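Local coordinates for protein putative oxidoreductase (Klebsiella pneumoniae subsp. pneumoniae MGH 78578, PDB 3E82) that is a putative oxidoreductase of the Gfo/Idh/MocA family and probably binds a nicotinamide adenine dinucleotide cofactor through a Rossmann fold, at residues 175-180 and 331-336; 187-192 and 323-328. All blocks are in the same frame, centred on the assembly; numbering follows the deposited sequence.

Contact 1 (175-180 and 331-336); sequences GLWFDL and EAAVRS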
loop_
_atom_site.group_PDB
_atom_site.type_symbol
_atom_site.label_atom_id
_atom_site.label_comp_id
_atom_site.label_asym_id
_atom_site.label_seq_id
_atom_site.Cartn_x
_atom_site.Cartn_y
_atom_site.Cartn_z
ATOM N N GLY B 175 -18.304 3.446 9.608
ATOM C CA GLY B 175 -17.417 2.878 8.609
ATOM C C GLY B 175 -15.993 3.230 8.992
ATOM O O GLY B 175 -15.738 4.300 9.552
ATOM N N LEU B 176 -15.061 2.335 8.691
ATOM C CA LEU B 176 -13.666 2.553 9.038
ATOM C C LEU B 176 -13.088 3.822 8.405
ATOM O O LEU B 176 -12.478 4.640 9.095
ATOM C CB LEU B 176 -12.838 1.334 8.618
ATOM C CG LEU B 176 -11.389 1.241 9.086
ATOM C CD1 LEU B 176 -11.356 1.087 10.597
ATOM C CD2 LEU B 176 -10.724 0.038 8.430
ATOM N N TRP B 177 -13.286 3.982 7.098
ATOM C CA TRP B 177 -12.759 5.146 6.385
ATOM C C TRP B 177 -13.186 6.457 7.030
ATOM O O TRP B 177 -12.349 7.294 7.347
ATOM C CB TRP B 177 -13.199 5.123 4.913
ATOM C CG TRP B 177 -12.645 6.257 4.077
ATOM C CD1 TRP B 177 -13.354 7.091 3.248
ATOM C CD2 TRP B 177 -11.274 6.683 3.988
ATOM N NE1 TRP B 177 -12.513 8.003 2.658
ATOM C CE2 TRP B 177 -11.233 7.778 3.094
ATOM C CE3 TRP B 177 -10.079 6.247 4.577
ATOM C CZ2 TRP B 177 -10.043 8.444 2.776
ATOM C CZ3 TRP B 177 -8.892 6.913 4.257
ATOM C CH2 TRP B 177 -8.888 7.999 3.365
ATOM N N PHE B 178 -14.487 6.628 7.233
ATOM C CA PHE B 178 -15.007 7.847 7.838
ATOM C C PHE B 178 -14.538 8.103 9.260
ATOM O O PHE B 178 -14.385 9.256 9.664
ATOM C CB PHE B 178 -16.538 7.849 7.807
ATOM C CG PHE B 178 -17.110 8.709 6.723
ATOM C CD1 PHE B 178 -16.907 8.392 5.382
ATOM C CD2 PHE B 178 -17.835 9.852 7.041
ATOM C CE1 PHE B 178 -17.420 9.202 4.371
ATOM C CE2 PHE B 178 -18.351 10.670 6.044
ATOM C CZ PHE B 178 -18.145 10.346 4.705
ATOM N N ASP B 179 -14.309 7.041 10.025
ATOM C CA ASP B 179 -13.865 7.214 11.402
ATOM C C ASP B 179 -12.372 7.465 11.555
ATOM O O ASP B 179 -11.963 8.399 12.245
ATOM C CB ASP B 179 -14.235 5.997 12.261
ATOM C CG ASP B 179 -15.735 5.785 12.360
ATOM O OD1 ASP B 179 -16.479 6.782 12.477
ATOM O OD2 ASP B 179 -16.166 4.613 12.335
ATOM N N LEU B 180 -11.558 6.637 10.915
ATOM C CA LEU B 180 -10.115 6.774 11.050
ATOM C C LEU B 180 -9.406 7.470 9.899
ATOM O O LEU B 180 -8.287 7.949 10.063
ATOM C CB LEU B 180 -9.521 5.393 11.307
ATOM C CG LEU B 180 -10.199 4.830 12.560
ATOM C CD1 LEU B 180 -10.409 3.350 12.412
ATOM C CD2 LEU B 180 -9.369 5.164 13.787
ATOM N N GLU B 331 -14.410 12.410 0.950
ATOM C CA GLU B 331 -15.467 12.148 -0.019
ATOM C C GLU B 331 -14.929 11.742 -1.384
ATOM O O GLU B 331 -15.490 10.871 -2.039
ATOM C CB GLU B 331 -16.368 13.379 -0.147
ATOM C CG GLU B 331 -16.961 13.796 1.201
ATOM C CD GLU B 331 -18.018 14.872 1.081
ATOM O OE1 GLU B 331 -18.161 15.446 -0.019
ATOM O OE2 GLU B 331 -18.696 15.143 2.099
ATOM N N ALA B 332 -13.844 12.376 -1.814
ATOM C CA ALA B 332 -13.247 12.039 -3.099
ATOM C C ALA B 332 -12.850 10.556 -3.117
ATOM O O ALA B 332 -13.037 9.873 -4.124
ATOM C CB ALA B 332 -12.028 12.915 -3.359
ATOM N N ALA B 333 -12.317 10.060 -2.003
ATOM C CA ALA B 333 -11.907 8.654 -1.922
ATOM C C ALA B 333 -13.113 7.740 -2.089
ATOM O O ALA B 333 -13.026 6.693 -2.733
ATOM C CB ALA B 333 -11.224 8.366 -0.579
ATOM N N VAL B 334 -14.236 8.136 -1.498
ATOM C CA VAL B 334 -15.450 7.338 -1.589
ATOM C C VAL B 334 -15.994 7.355 -3.016
ATOM O O VAL B 334 -16.463 6.334 -3.514
ATOM C CB VAL B 334 -16.535 7.844 -0.595
ATOM C CG1 VAL B 334 -17.849 7.091 -0.822
ATOM C CG2 VAL B 334 -16.058 7.627 0.842
ATOM N N ARG B 335 -15.927 8.504 -3.680
ATOM C CA ARG B 335 -16.408 8.580 -5.057
ATOM C C ARG B 335 -15.543 7.697 -5.949
ATOM O O ARG B 335 -16.042 7.006 -6.834
ATOM C CB ARG B 335 -16.339 10.008 -5.588
ATOM C CG ARG B 335 -17.363 10.959 -5.028
ATOM C CD ARG B 335 -17.486 12.150 -5.959
ATOM N NE ARG B 335 -16.240 12.908 -6.064
ATOM C CZ ARG B 335 -15.818 13.773 -5.147
ATOM N NH1 ARG B 335 -16.542 13.985 -4.060
ATOM N NH2 ARG B 335 -14.684 14.436 -5.321
ATOM N N SER B 336 -14.238 7.741 -5.724
ATOM C CA SER B 336 -13.305 6.940 -6.509
ATOM C C SER B 336 -13.592 5.459 -6.280
ATOM O O SER B 336 -13.595 4.655 -7.211
ATOM C CB SER B 336 -11.871 7.255 -6.085
ATOM O OG SER B 336 -10.947 6.419 -6.751
#
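Trp177 and Phe178, in the first turn of helix 176-192, reach across to Ala333 and Val334 of helix 320-339. The two short helical segments run nearly antiparallel, at 166°, with their axes 11.1 Å apart. A gap of that width is bridged by the large rings.

Trp177 makes the main touch. Its CG lies anti to the backbone N (chi1 -177°), and this carries the indole out to the other helix. Ala333 CB lies obliquely against the NE1-CE2-CZ2 side of the indole, which spans both rings, 3.5 Å from Trp177 NE1 and 3.6 Å from Trp177 CZ2. Val334 CG2 comes to the ring edge, near its plane, 3.7 Å from Trp177 CD1. Phe178 is more exposed. Its CE1 is 4.1 Å from Val334 CG2, and that methyl lies near the plane of the phenyl ring, at its edge. The side chains of Phe178 and Val334 cross at about a right angle.

Trp177 NE1 is hydrogen-bonded to Leu330 O, one residue before 331-336. Ile202 and Val217, from two strands of the mixed sheet, also pack on Trp177. The contact between the segments is apolar, while the adjoining N-H···O bond ties the indole to the same helix that it packs against.

Contact 2 (187-192 and 323-328); sequences QALQLF and ALAVMA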
loop_
_atom_site.group_PDB
_atom_site.type_symbol
_atom_site.label_atom_id
_atom_site.label_comp_id
_atom_site.label_asym_id
_atom_site.label_seq_id
_atom_site.Cartn_x
_atom_site.Cartn_y
_atom_site.Cartn_z
ATOM N N GLN B 187 -2.972 14.658 8.669
ATOM C CA GLN B 187 -1.515 14.639 8.816
ATOM C C GLN B 187 -0.837 14.773 7.453
ATOM O O GLN B 187 0.138 15.512 7.305
ATOM C CB GLN B 187 -1.057 13.342 9.511
ATOM C CG GLN B 187 -1.352 13.307 11.007
ATOM C CD GLN B 187 -1.206 11.916 11.637
ATOM O OE1 GLN B 187 -1.131 10.901 10.938
ATOM N NE2 GLN B 187 -1.190 11.870 12.970
ATOM N N ALA B 188 -1.359 14.067 6.456
ATOM C CA ALA B 188 -0.794 14.128 5.112
ATOM C C ALA B 188 -0.893 15.534 4.515
ATOM O O ALA B 188 0.074 16.042 3.942
ATOM C CB ALA B 188 -1.499 13.118 4.200
ATOM N N LEU B 189 -2.057 16.165 4.645
ATOM C CA LEU B 189 -2.249 17.504 4.099
ATOM C C LEU B 189 -1.328 18.506 4.791
ATOM O O LEU B 189 -0.757 19.385 4.151
ATOM C CB LEU B 189 -3.716 17.934 4.255
ATOM C CG LEU B 189 -4.742 17.033 3.560
ATOM C CD1 LEU B 189 -6.156 17.573 3.767
ATOM C CD2 LEU B 189 -4.408 16.948 2.080
ATOM N N GLN B 190 -1.185 18.366 6.105
ATOM C CA GLN B 190 -0.316 19.255 6.871
ATOM C C GLN B 190 1.124 19.149 6.355
ATOM O O GLN B 190 1.833 20.149 6.237
ATOM C CB GLN B 190 -0.365 18.891 8.359
ATOM C CG GLN B 190 -1.597 19.399 9.105
ATOM C CD GLN B 190 -1.580 20.912 9.315
ATOM O OE1 GLN B 190 -2.202 21.670 8.566
ATOM N NE2 GLN B 190 -0.849 21.354 10.330
ATOM N N LEU B 191 1.547 17.926 6.049
ATOM C CA LEU B 191 2.900 17.694 5.550
ATOM C C LEU B 191 3.110 18.100 4.099
ATOM O O LEU B 191 4.119 18.716 3.763
ATOM C CB LEU B 191 3.271 16.202 5.669
ATOM C CG LEU B 191 3.565 15.640 7.064
ATOM C CD1 LEU B 191 3.842 14.148 6.977
ATOM C CD2 LEU B 191 4.757 16.373 7.657
ATOM N N PHE B 192 2.151 17.774 3.241
ATOM C CA PHE B 192 2.320 18.020 1.815
ATOM C C PHE B 192 1.363 18.954 1.089
ATOM O O PHE B 192 1.532 19.181 -0.112
ATOM C CB PHE B 192 2.288 16.665 1.100
ATOM C CG PHE B 192 3.135 15.614 1.759
ATOM C CD1 PHE B 192 4.526 15.727 1.765
ATOM C CD2 PHE B 192 2.545 14.507 2.375
ATOM C CE1 PHE B 192 5.321 14.751 2.373
ATOM C CE2 PHE B 192 3.331 13.526 2.988
ATOM C CZ PHE B 192 4.718 13.647 2.988
ATOM N N ALA B 323 -10.356 21.660 7.797
ATOM C CA ALA B 323 -11.241 20.543 8.100
ATOM C C ALA B 323 -12.052 20.266 6.837
ATOM O O ALA B 323 -12.384 19.119 6.540
ATOM C CB ALA B 323 -12.167 20.888 9.266
ATOM N N LEU B 324 -12.368 21.327 6.098
ATOM C CA LEU B 324 -13.119 21.199 4.850
ATOM C C LEU B 324 -12.281 20.404 3.829
ATOM O O LEU B 324 -12.814 19.601 3.056
ATOM C CB LEU B 324 -13.438 22.593 4.287
ATOM C CG LEU B 324 -14.285 22.669 3.006
ATOM C CD1 LEU B 324 -15.730 22.318 3.323
ATOM C CD2 LEU B 324 -14.213 24.082 2.412
ATOM N N ALA B 325 -10.971 20.643 3.830
ATOM C CA ALA B 325 -10.055 19.957 2.925
ATOM C C ALA B 325 -10.056 18.453 3.216
ATOM O O ALA B 325 -10.074 17.646 2.305
ATOM C CB ALA B 325 -8.645 20.524 3.085
ATOM N N VAL B 326 -10.034 18.088 4.497
ATOM C CA VAL B 326 -10.059 16.678 4.894
ATOM C C VAL B 326 -11.352 16.051 4.379
ATOM O O VAL B 326 -11.349 14.952 3.825
ATOM C CB VAL B 326 -10.007 16.531 6.429
ATOM C CG1 VAL B 326 -10.346 15.088 6.839
ATOM C CG2 VAL B 326 -8.631 16.926 6.936
HETATM N N MSE B 327 -12.462 16.767 4.556
HETATM C CA MSE B 327 -13.755 16.265 4.106
HETATM C C MSE B 327 -13.734 16.048 2.596
HETATM O O MSE B 327 -14.273 15.066 2.099
HETATM C CB MSE B 327 -14.877 17.247 4.479
HETATM C CG MSE B 327 -15.196 17.297 5.969
HETATM SE SE MSE B 327 -16.724 18.466 6.336
HETATM C CE MSE B 327 -18.017 17.599 5.171
ATOM N N ALA B 328 -13.093 16.960 1.875
ATOM C CA ALA B 328 -13.017 16.856 0.423
ATOM C C ALA B 328 -12.292 15.579 0.003
ATOM O O ALA B 328 -12.749 14.855 -0.887
ATOM C CB ALA B 328 -12.311 18.069 -0.146
#
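This is a small, buried, apolar contact between two helices of the C-terminal alpha/beta domain. Leu189, near the C-terminal end of helix 176-192, meets Ala325 and Val326 in the first half of helix 320-339. The facing surfaces bury 89 Å² in all.

One methyl group does the touching. Leu189 CG stands anti to the carbonyl carbon (chi1 -60°), and CD1 continues the extended chain (chi2 -179°). The side chain thus projects straight toward the other helix and ends in CD1. That methyl lies 3.9 Å from Ala325 CB. It is also 4.1 Å from Val326 CG2, the branch of the valine set beside its own backbone N. The backbone N of Val326 is 4.0 Å from Leu189 CD1, so the methyl reaches the helix backbone as well as the two side chains. The nearest CA atoms, those of Leu189 and Val326, are 7.9 Å apart, and the leucine side chain spans the distance. The contact is made by van der Waals packing.

Pro195, just beyond the end of helix 176-192, also touches Leu189, and Leu355 of helix 349-356 packs on Ala325. Beside the contact, Leu324 of helix 320-339 meets helix 104-116, while Phe192 at the end of helix 176-192 packs edge-to-face with Phe151 of strand 148-156.

Overall arrangement
Contacts 1 and 2 join the same two helices, 176-192 and 320-339, and their centres are about 13 Å apart. Along the chain the order is 175-180, 187-192, 323-328, 331-336. Contact 2 therefore lies within the span bracketed by contact 1, as expected for two helices that run in opposite directions. Contact 1 lies by strands 197-203 and 214-220 of the mixed sheet. Contact 2 lies nearer helix 104-116, which belongs to the Rossmann-fold part. All four segments belong to the C-terminal alpha/beta domain. The two helices thus meet at two places along their length, and residues more than 130 positions apart in the sequence come together.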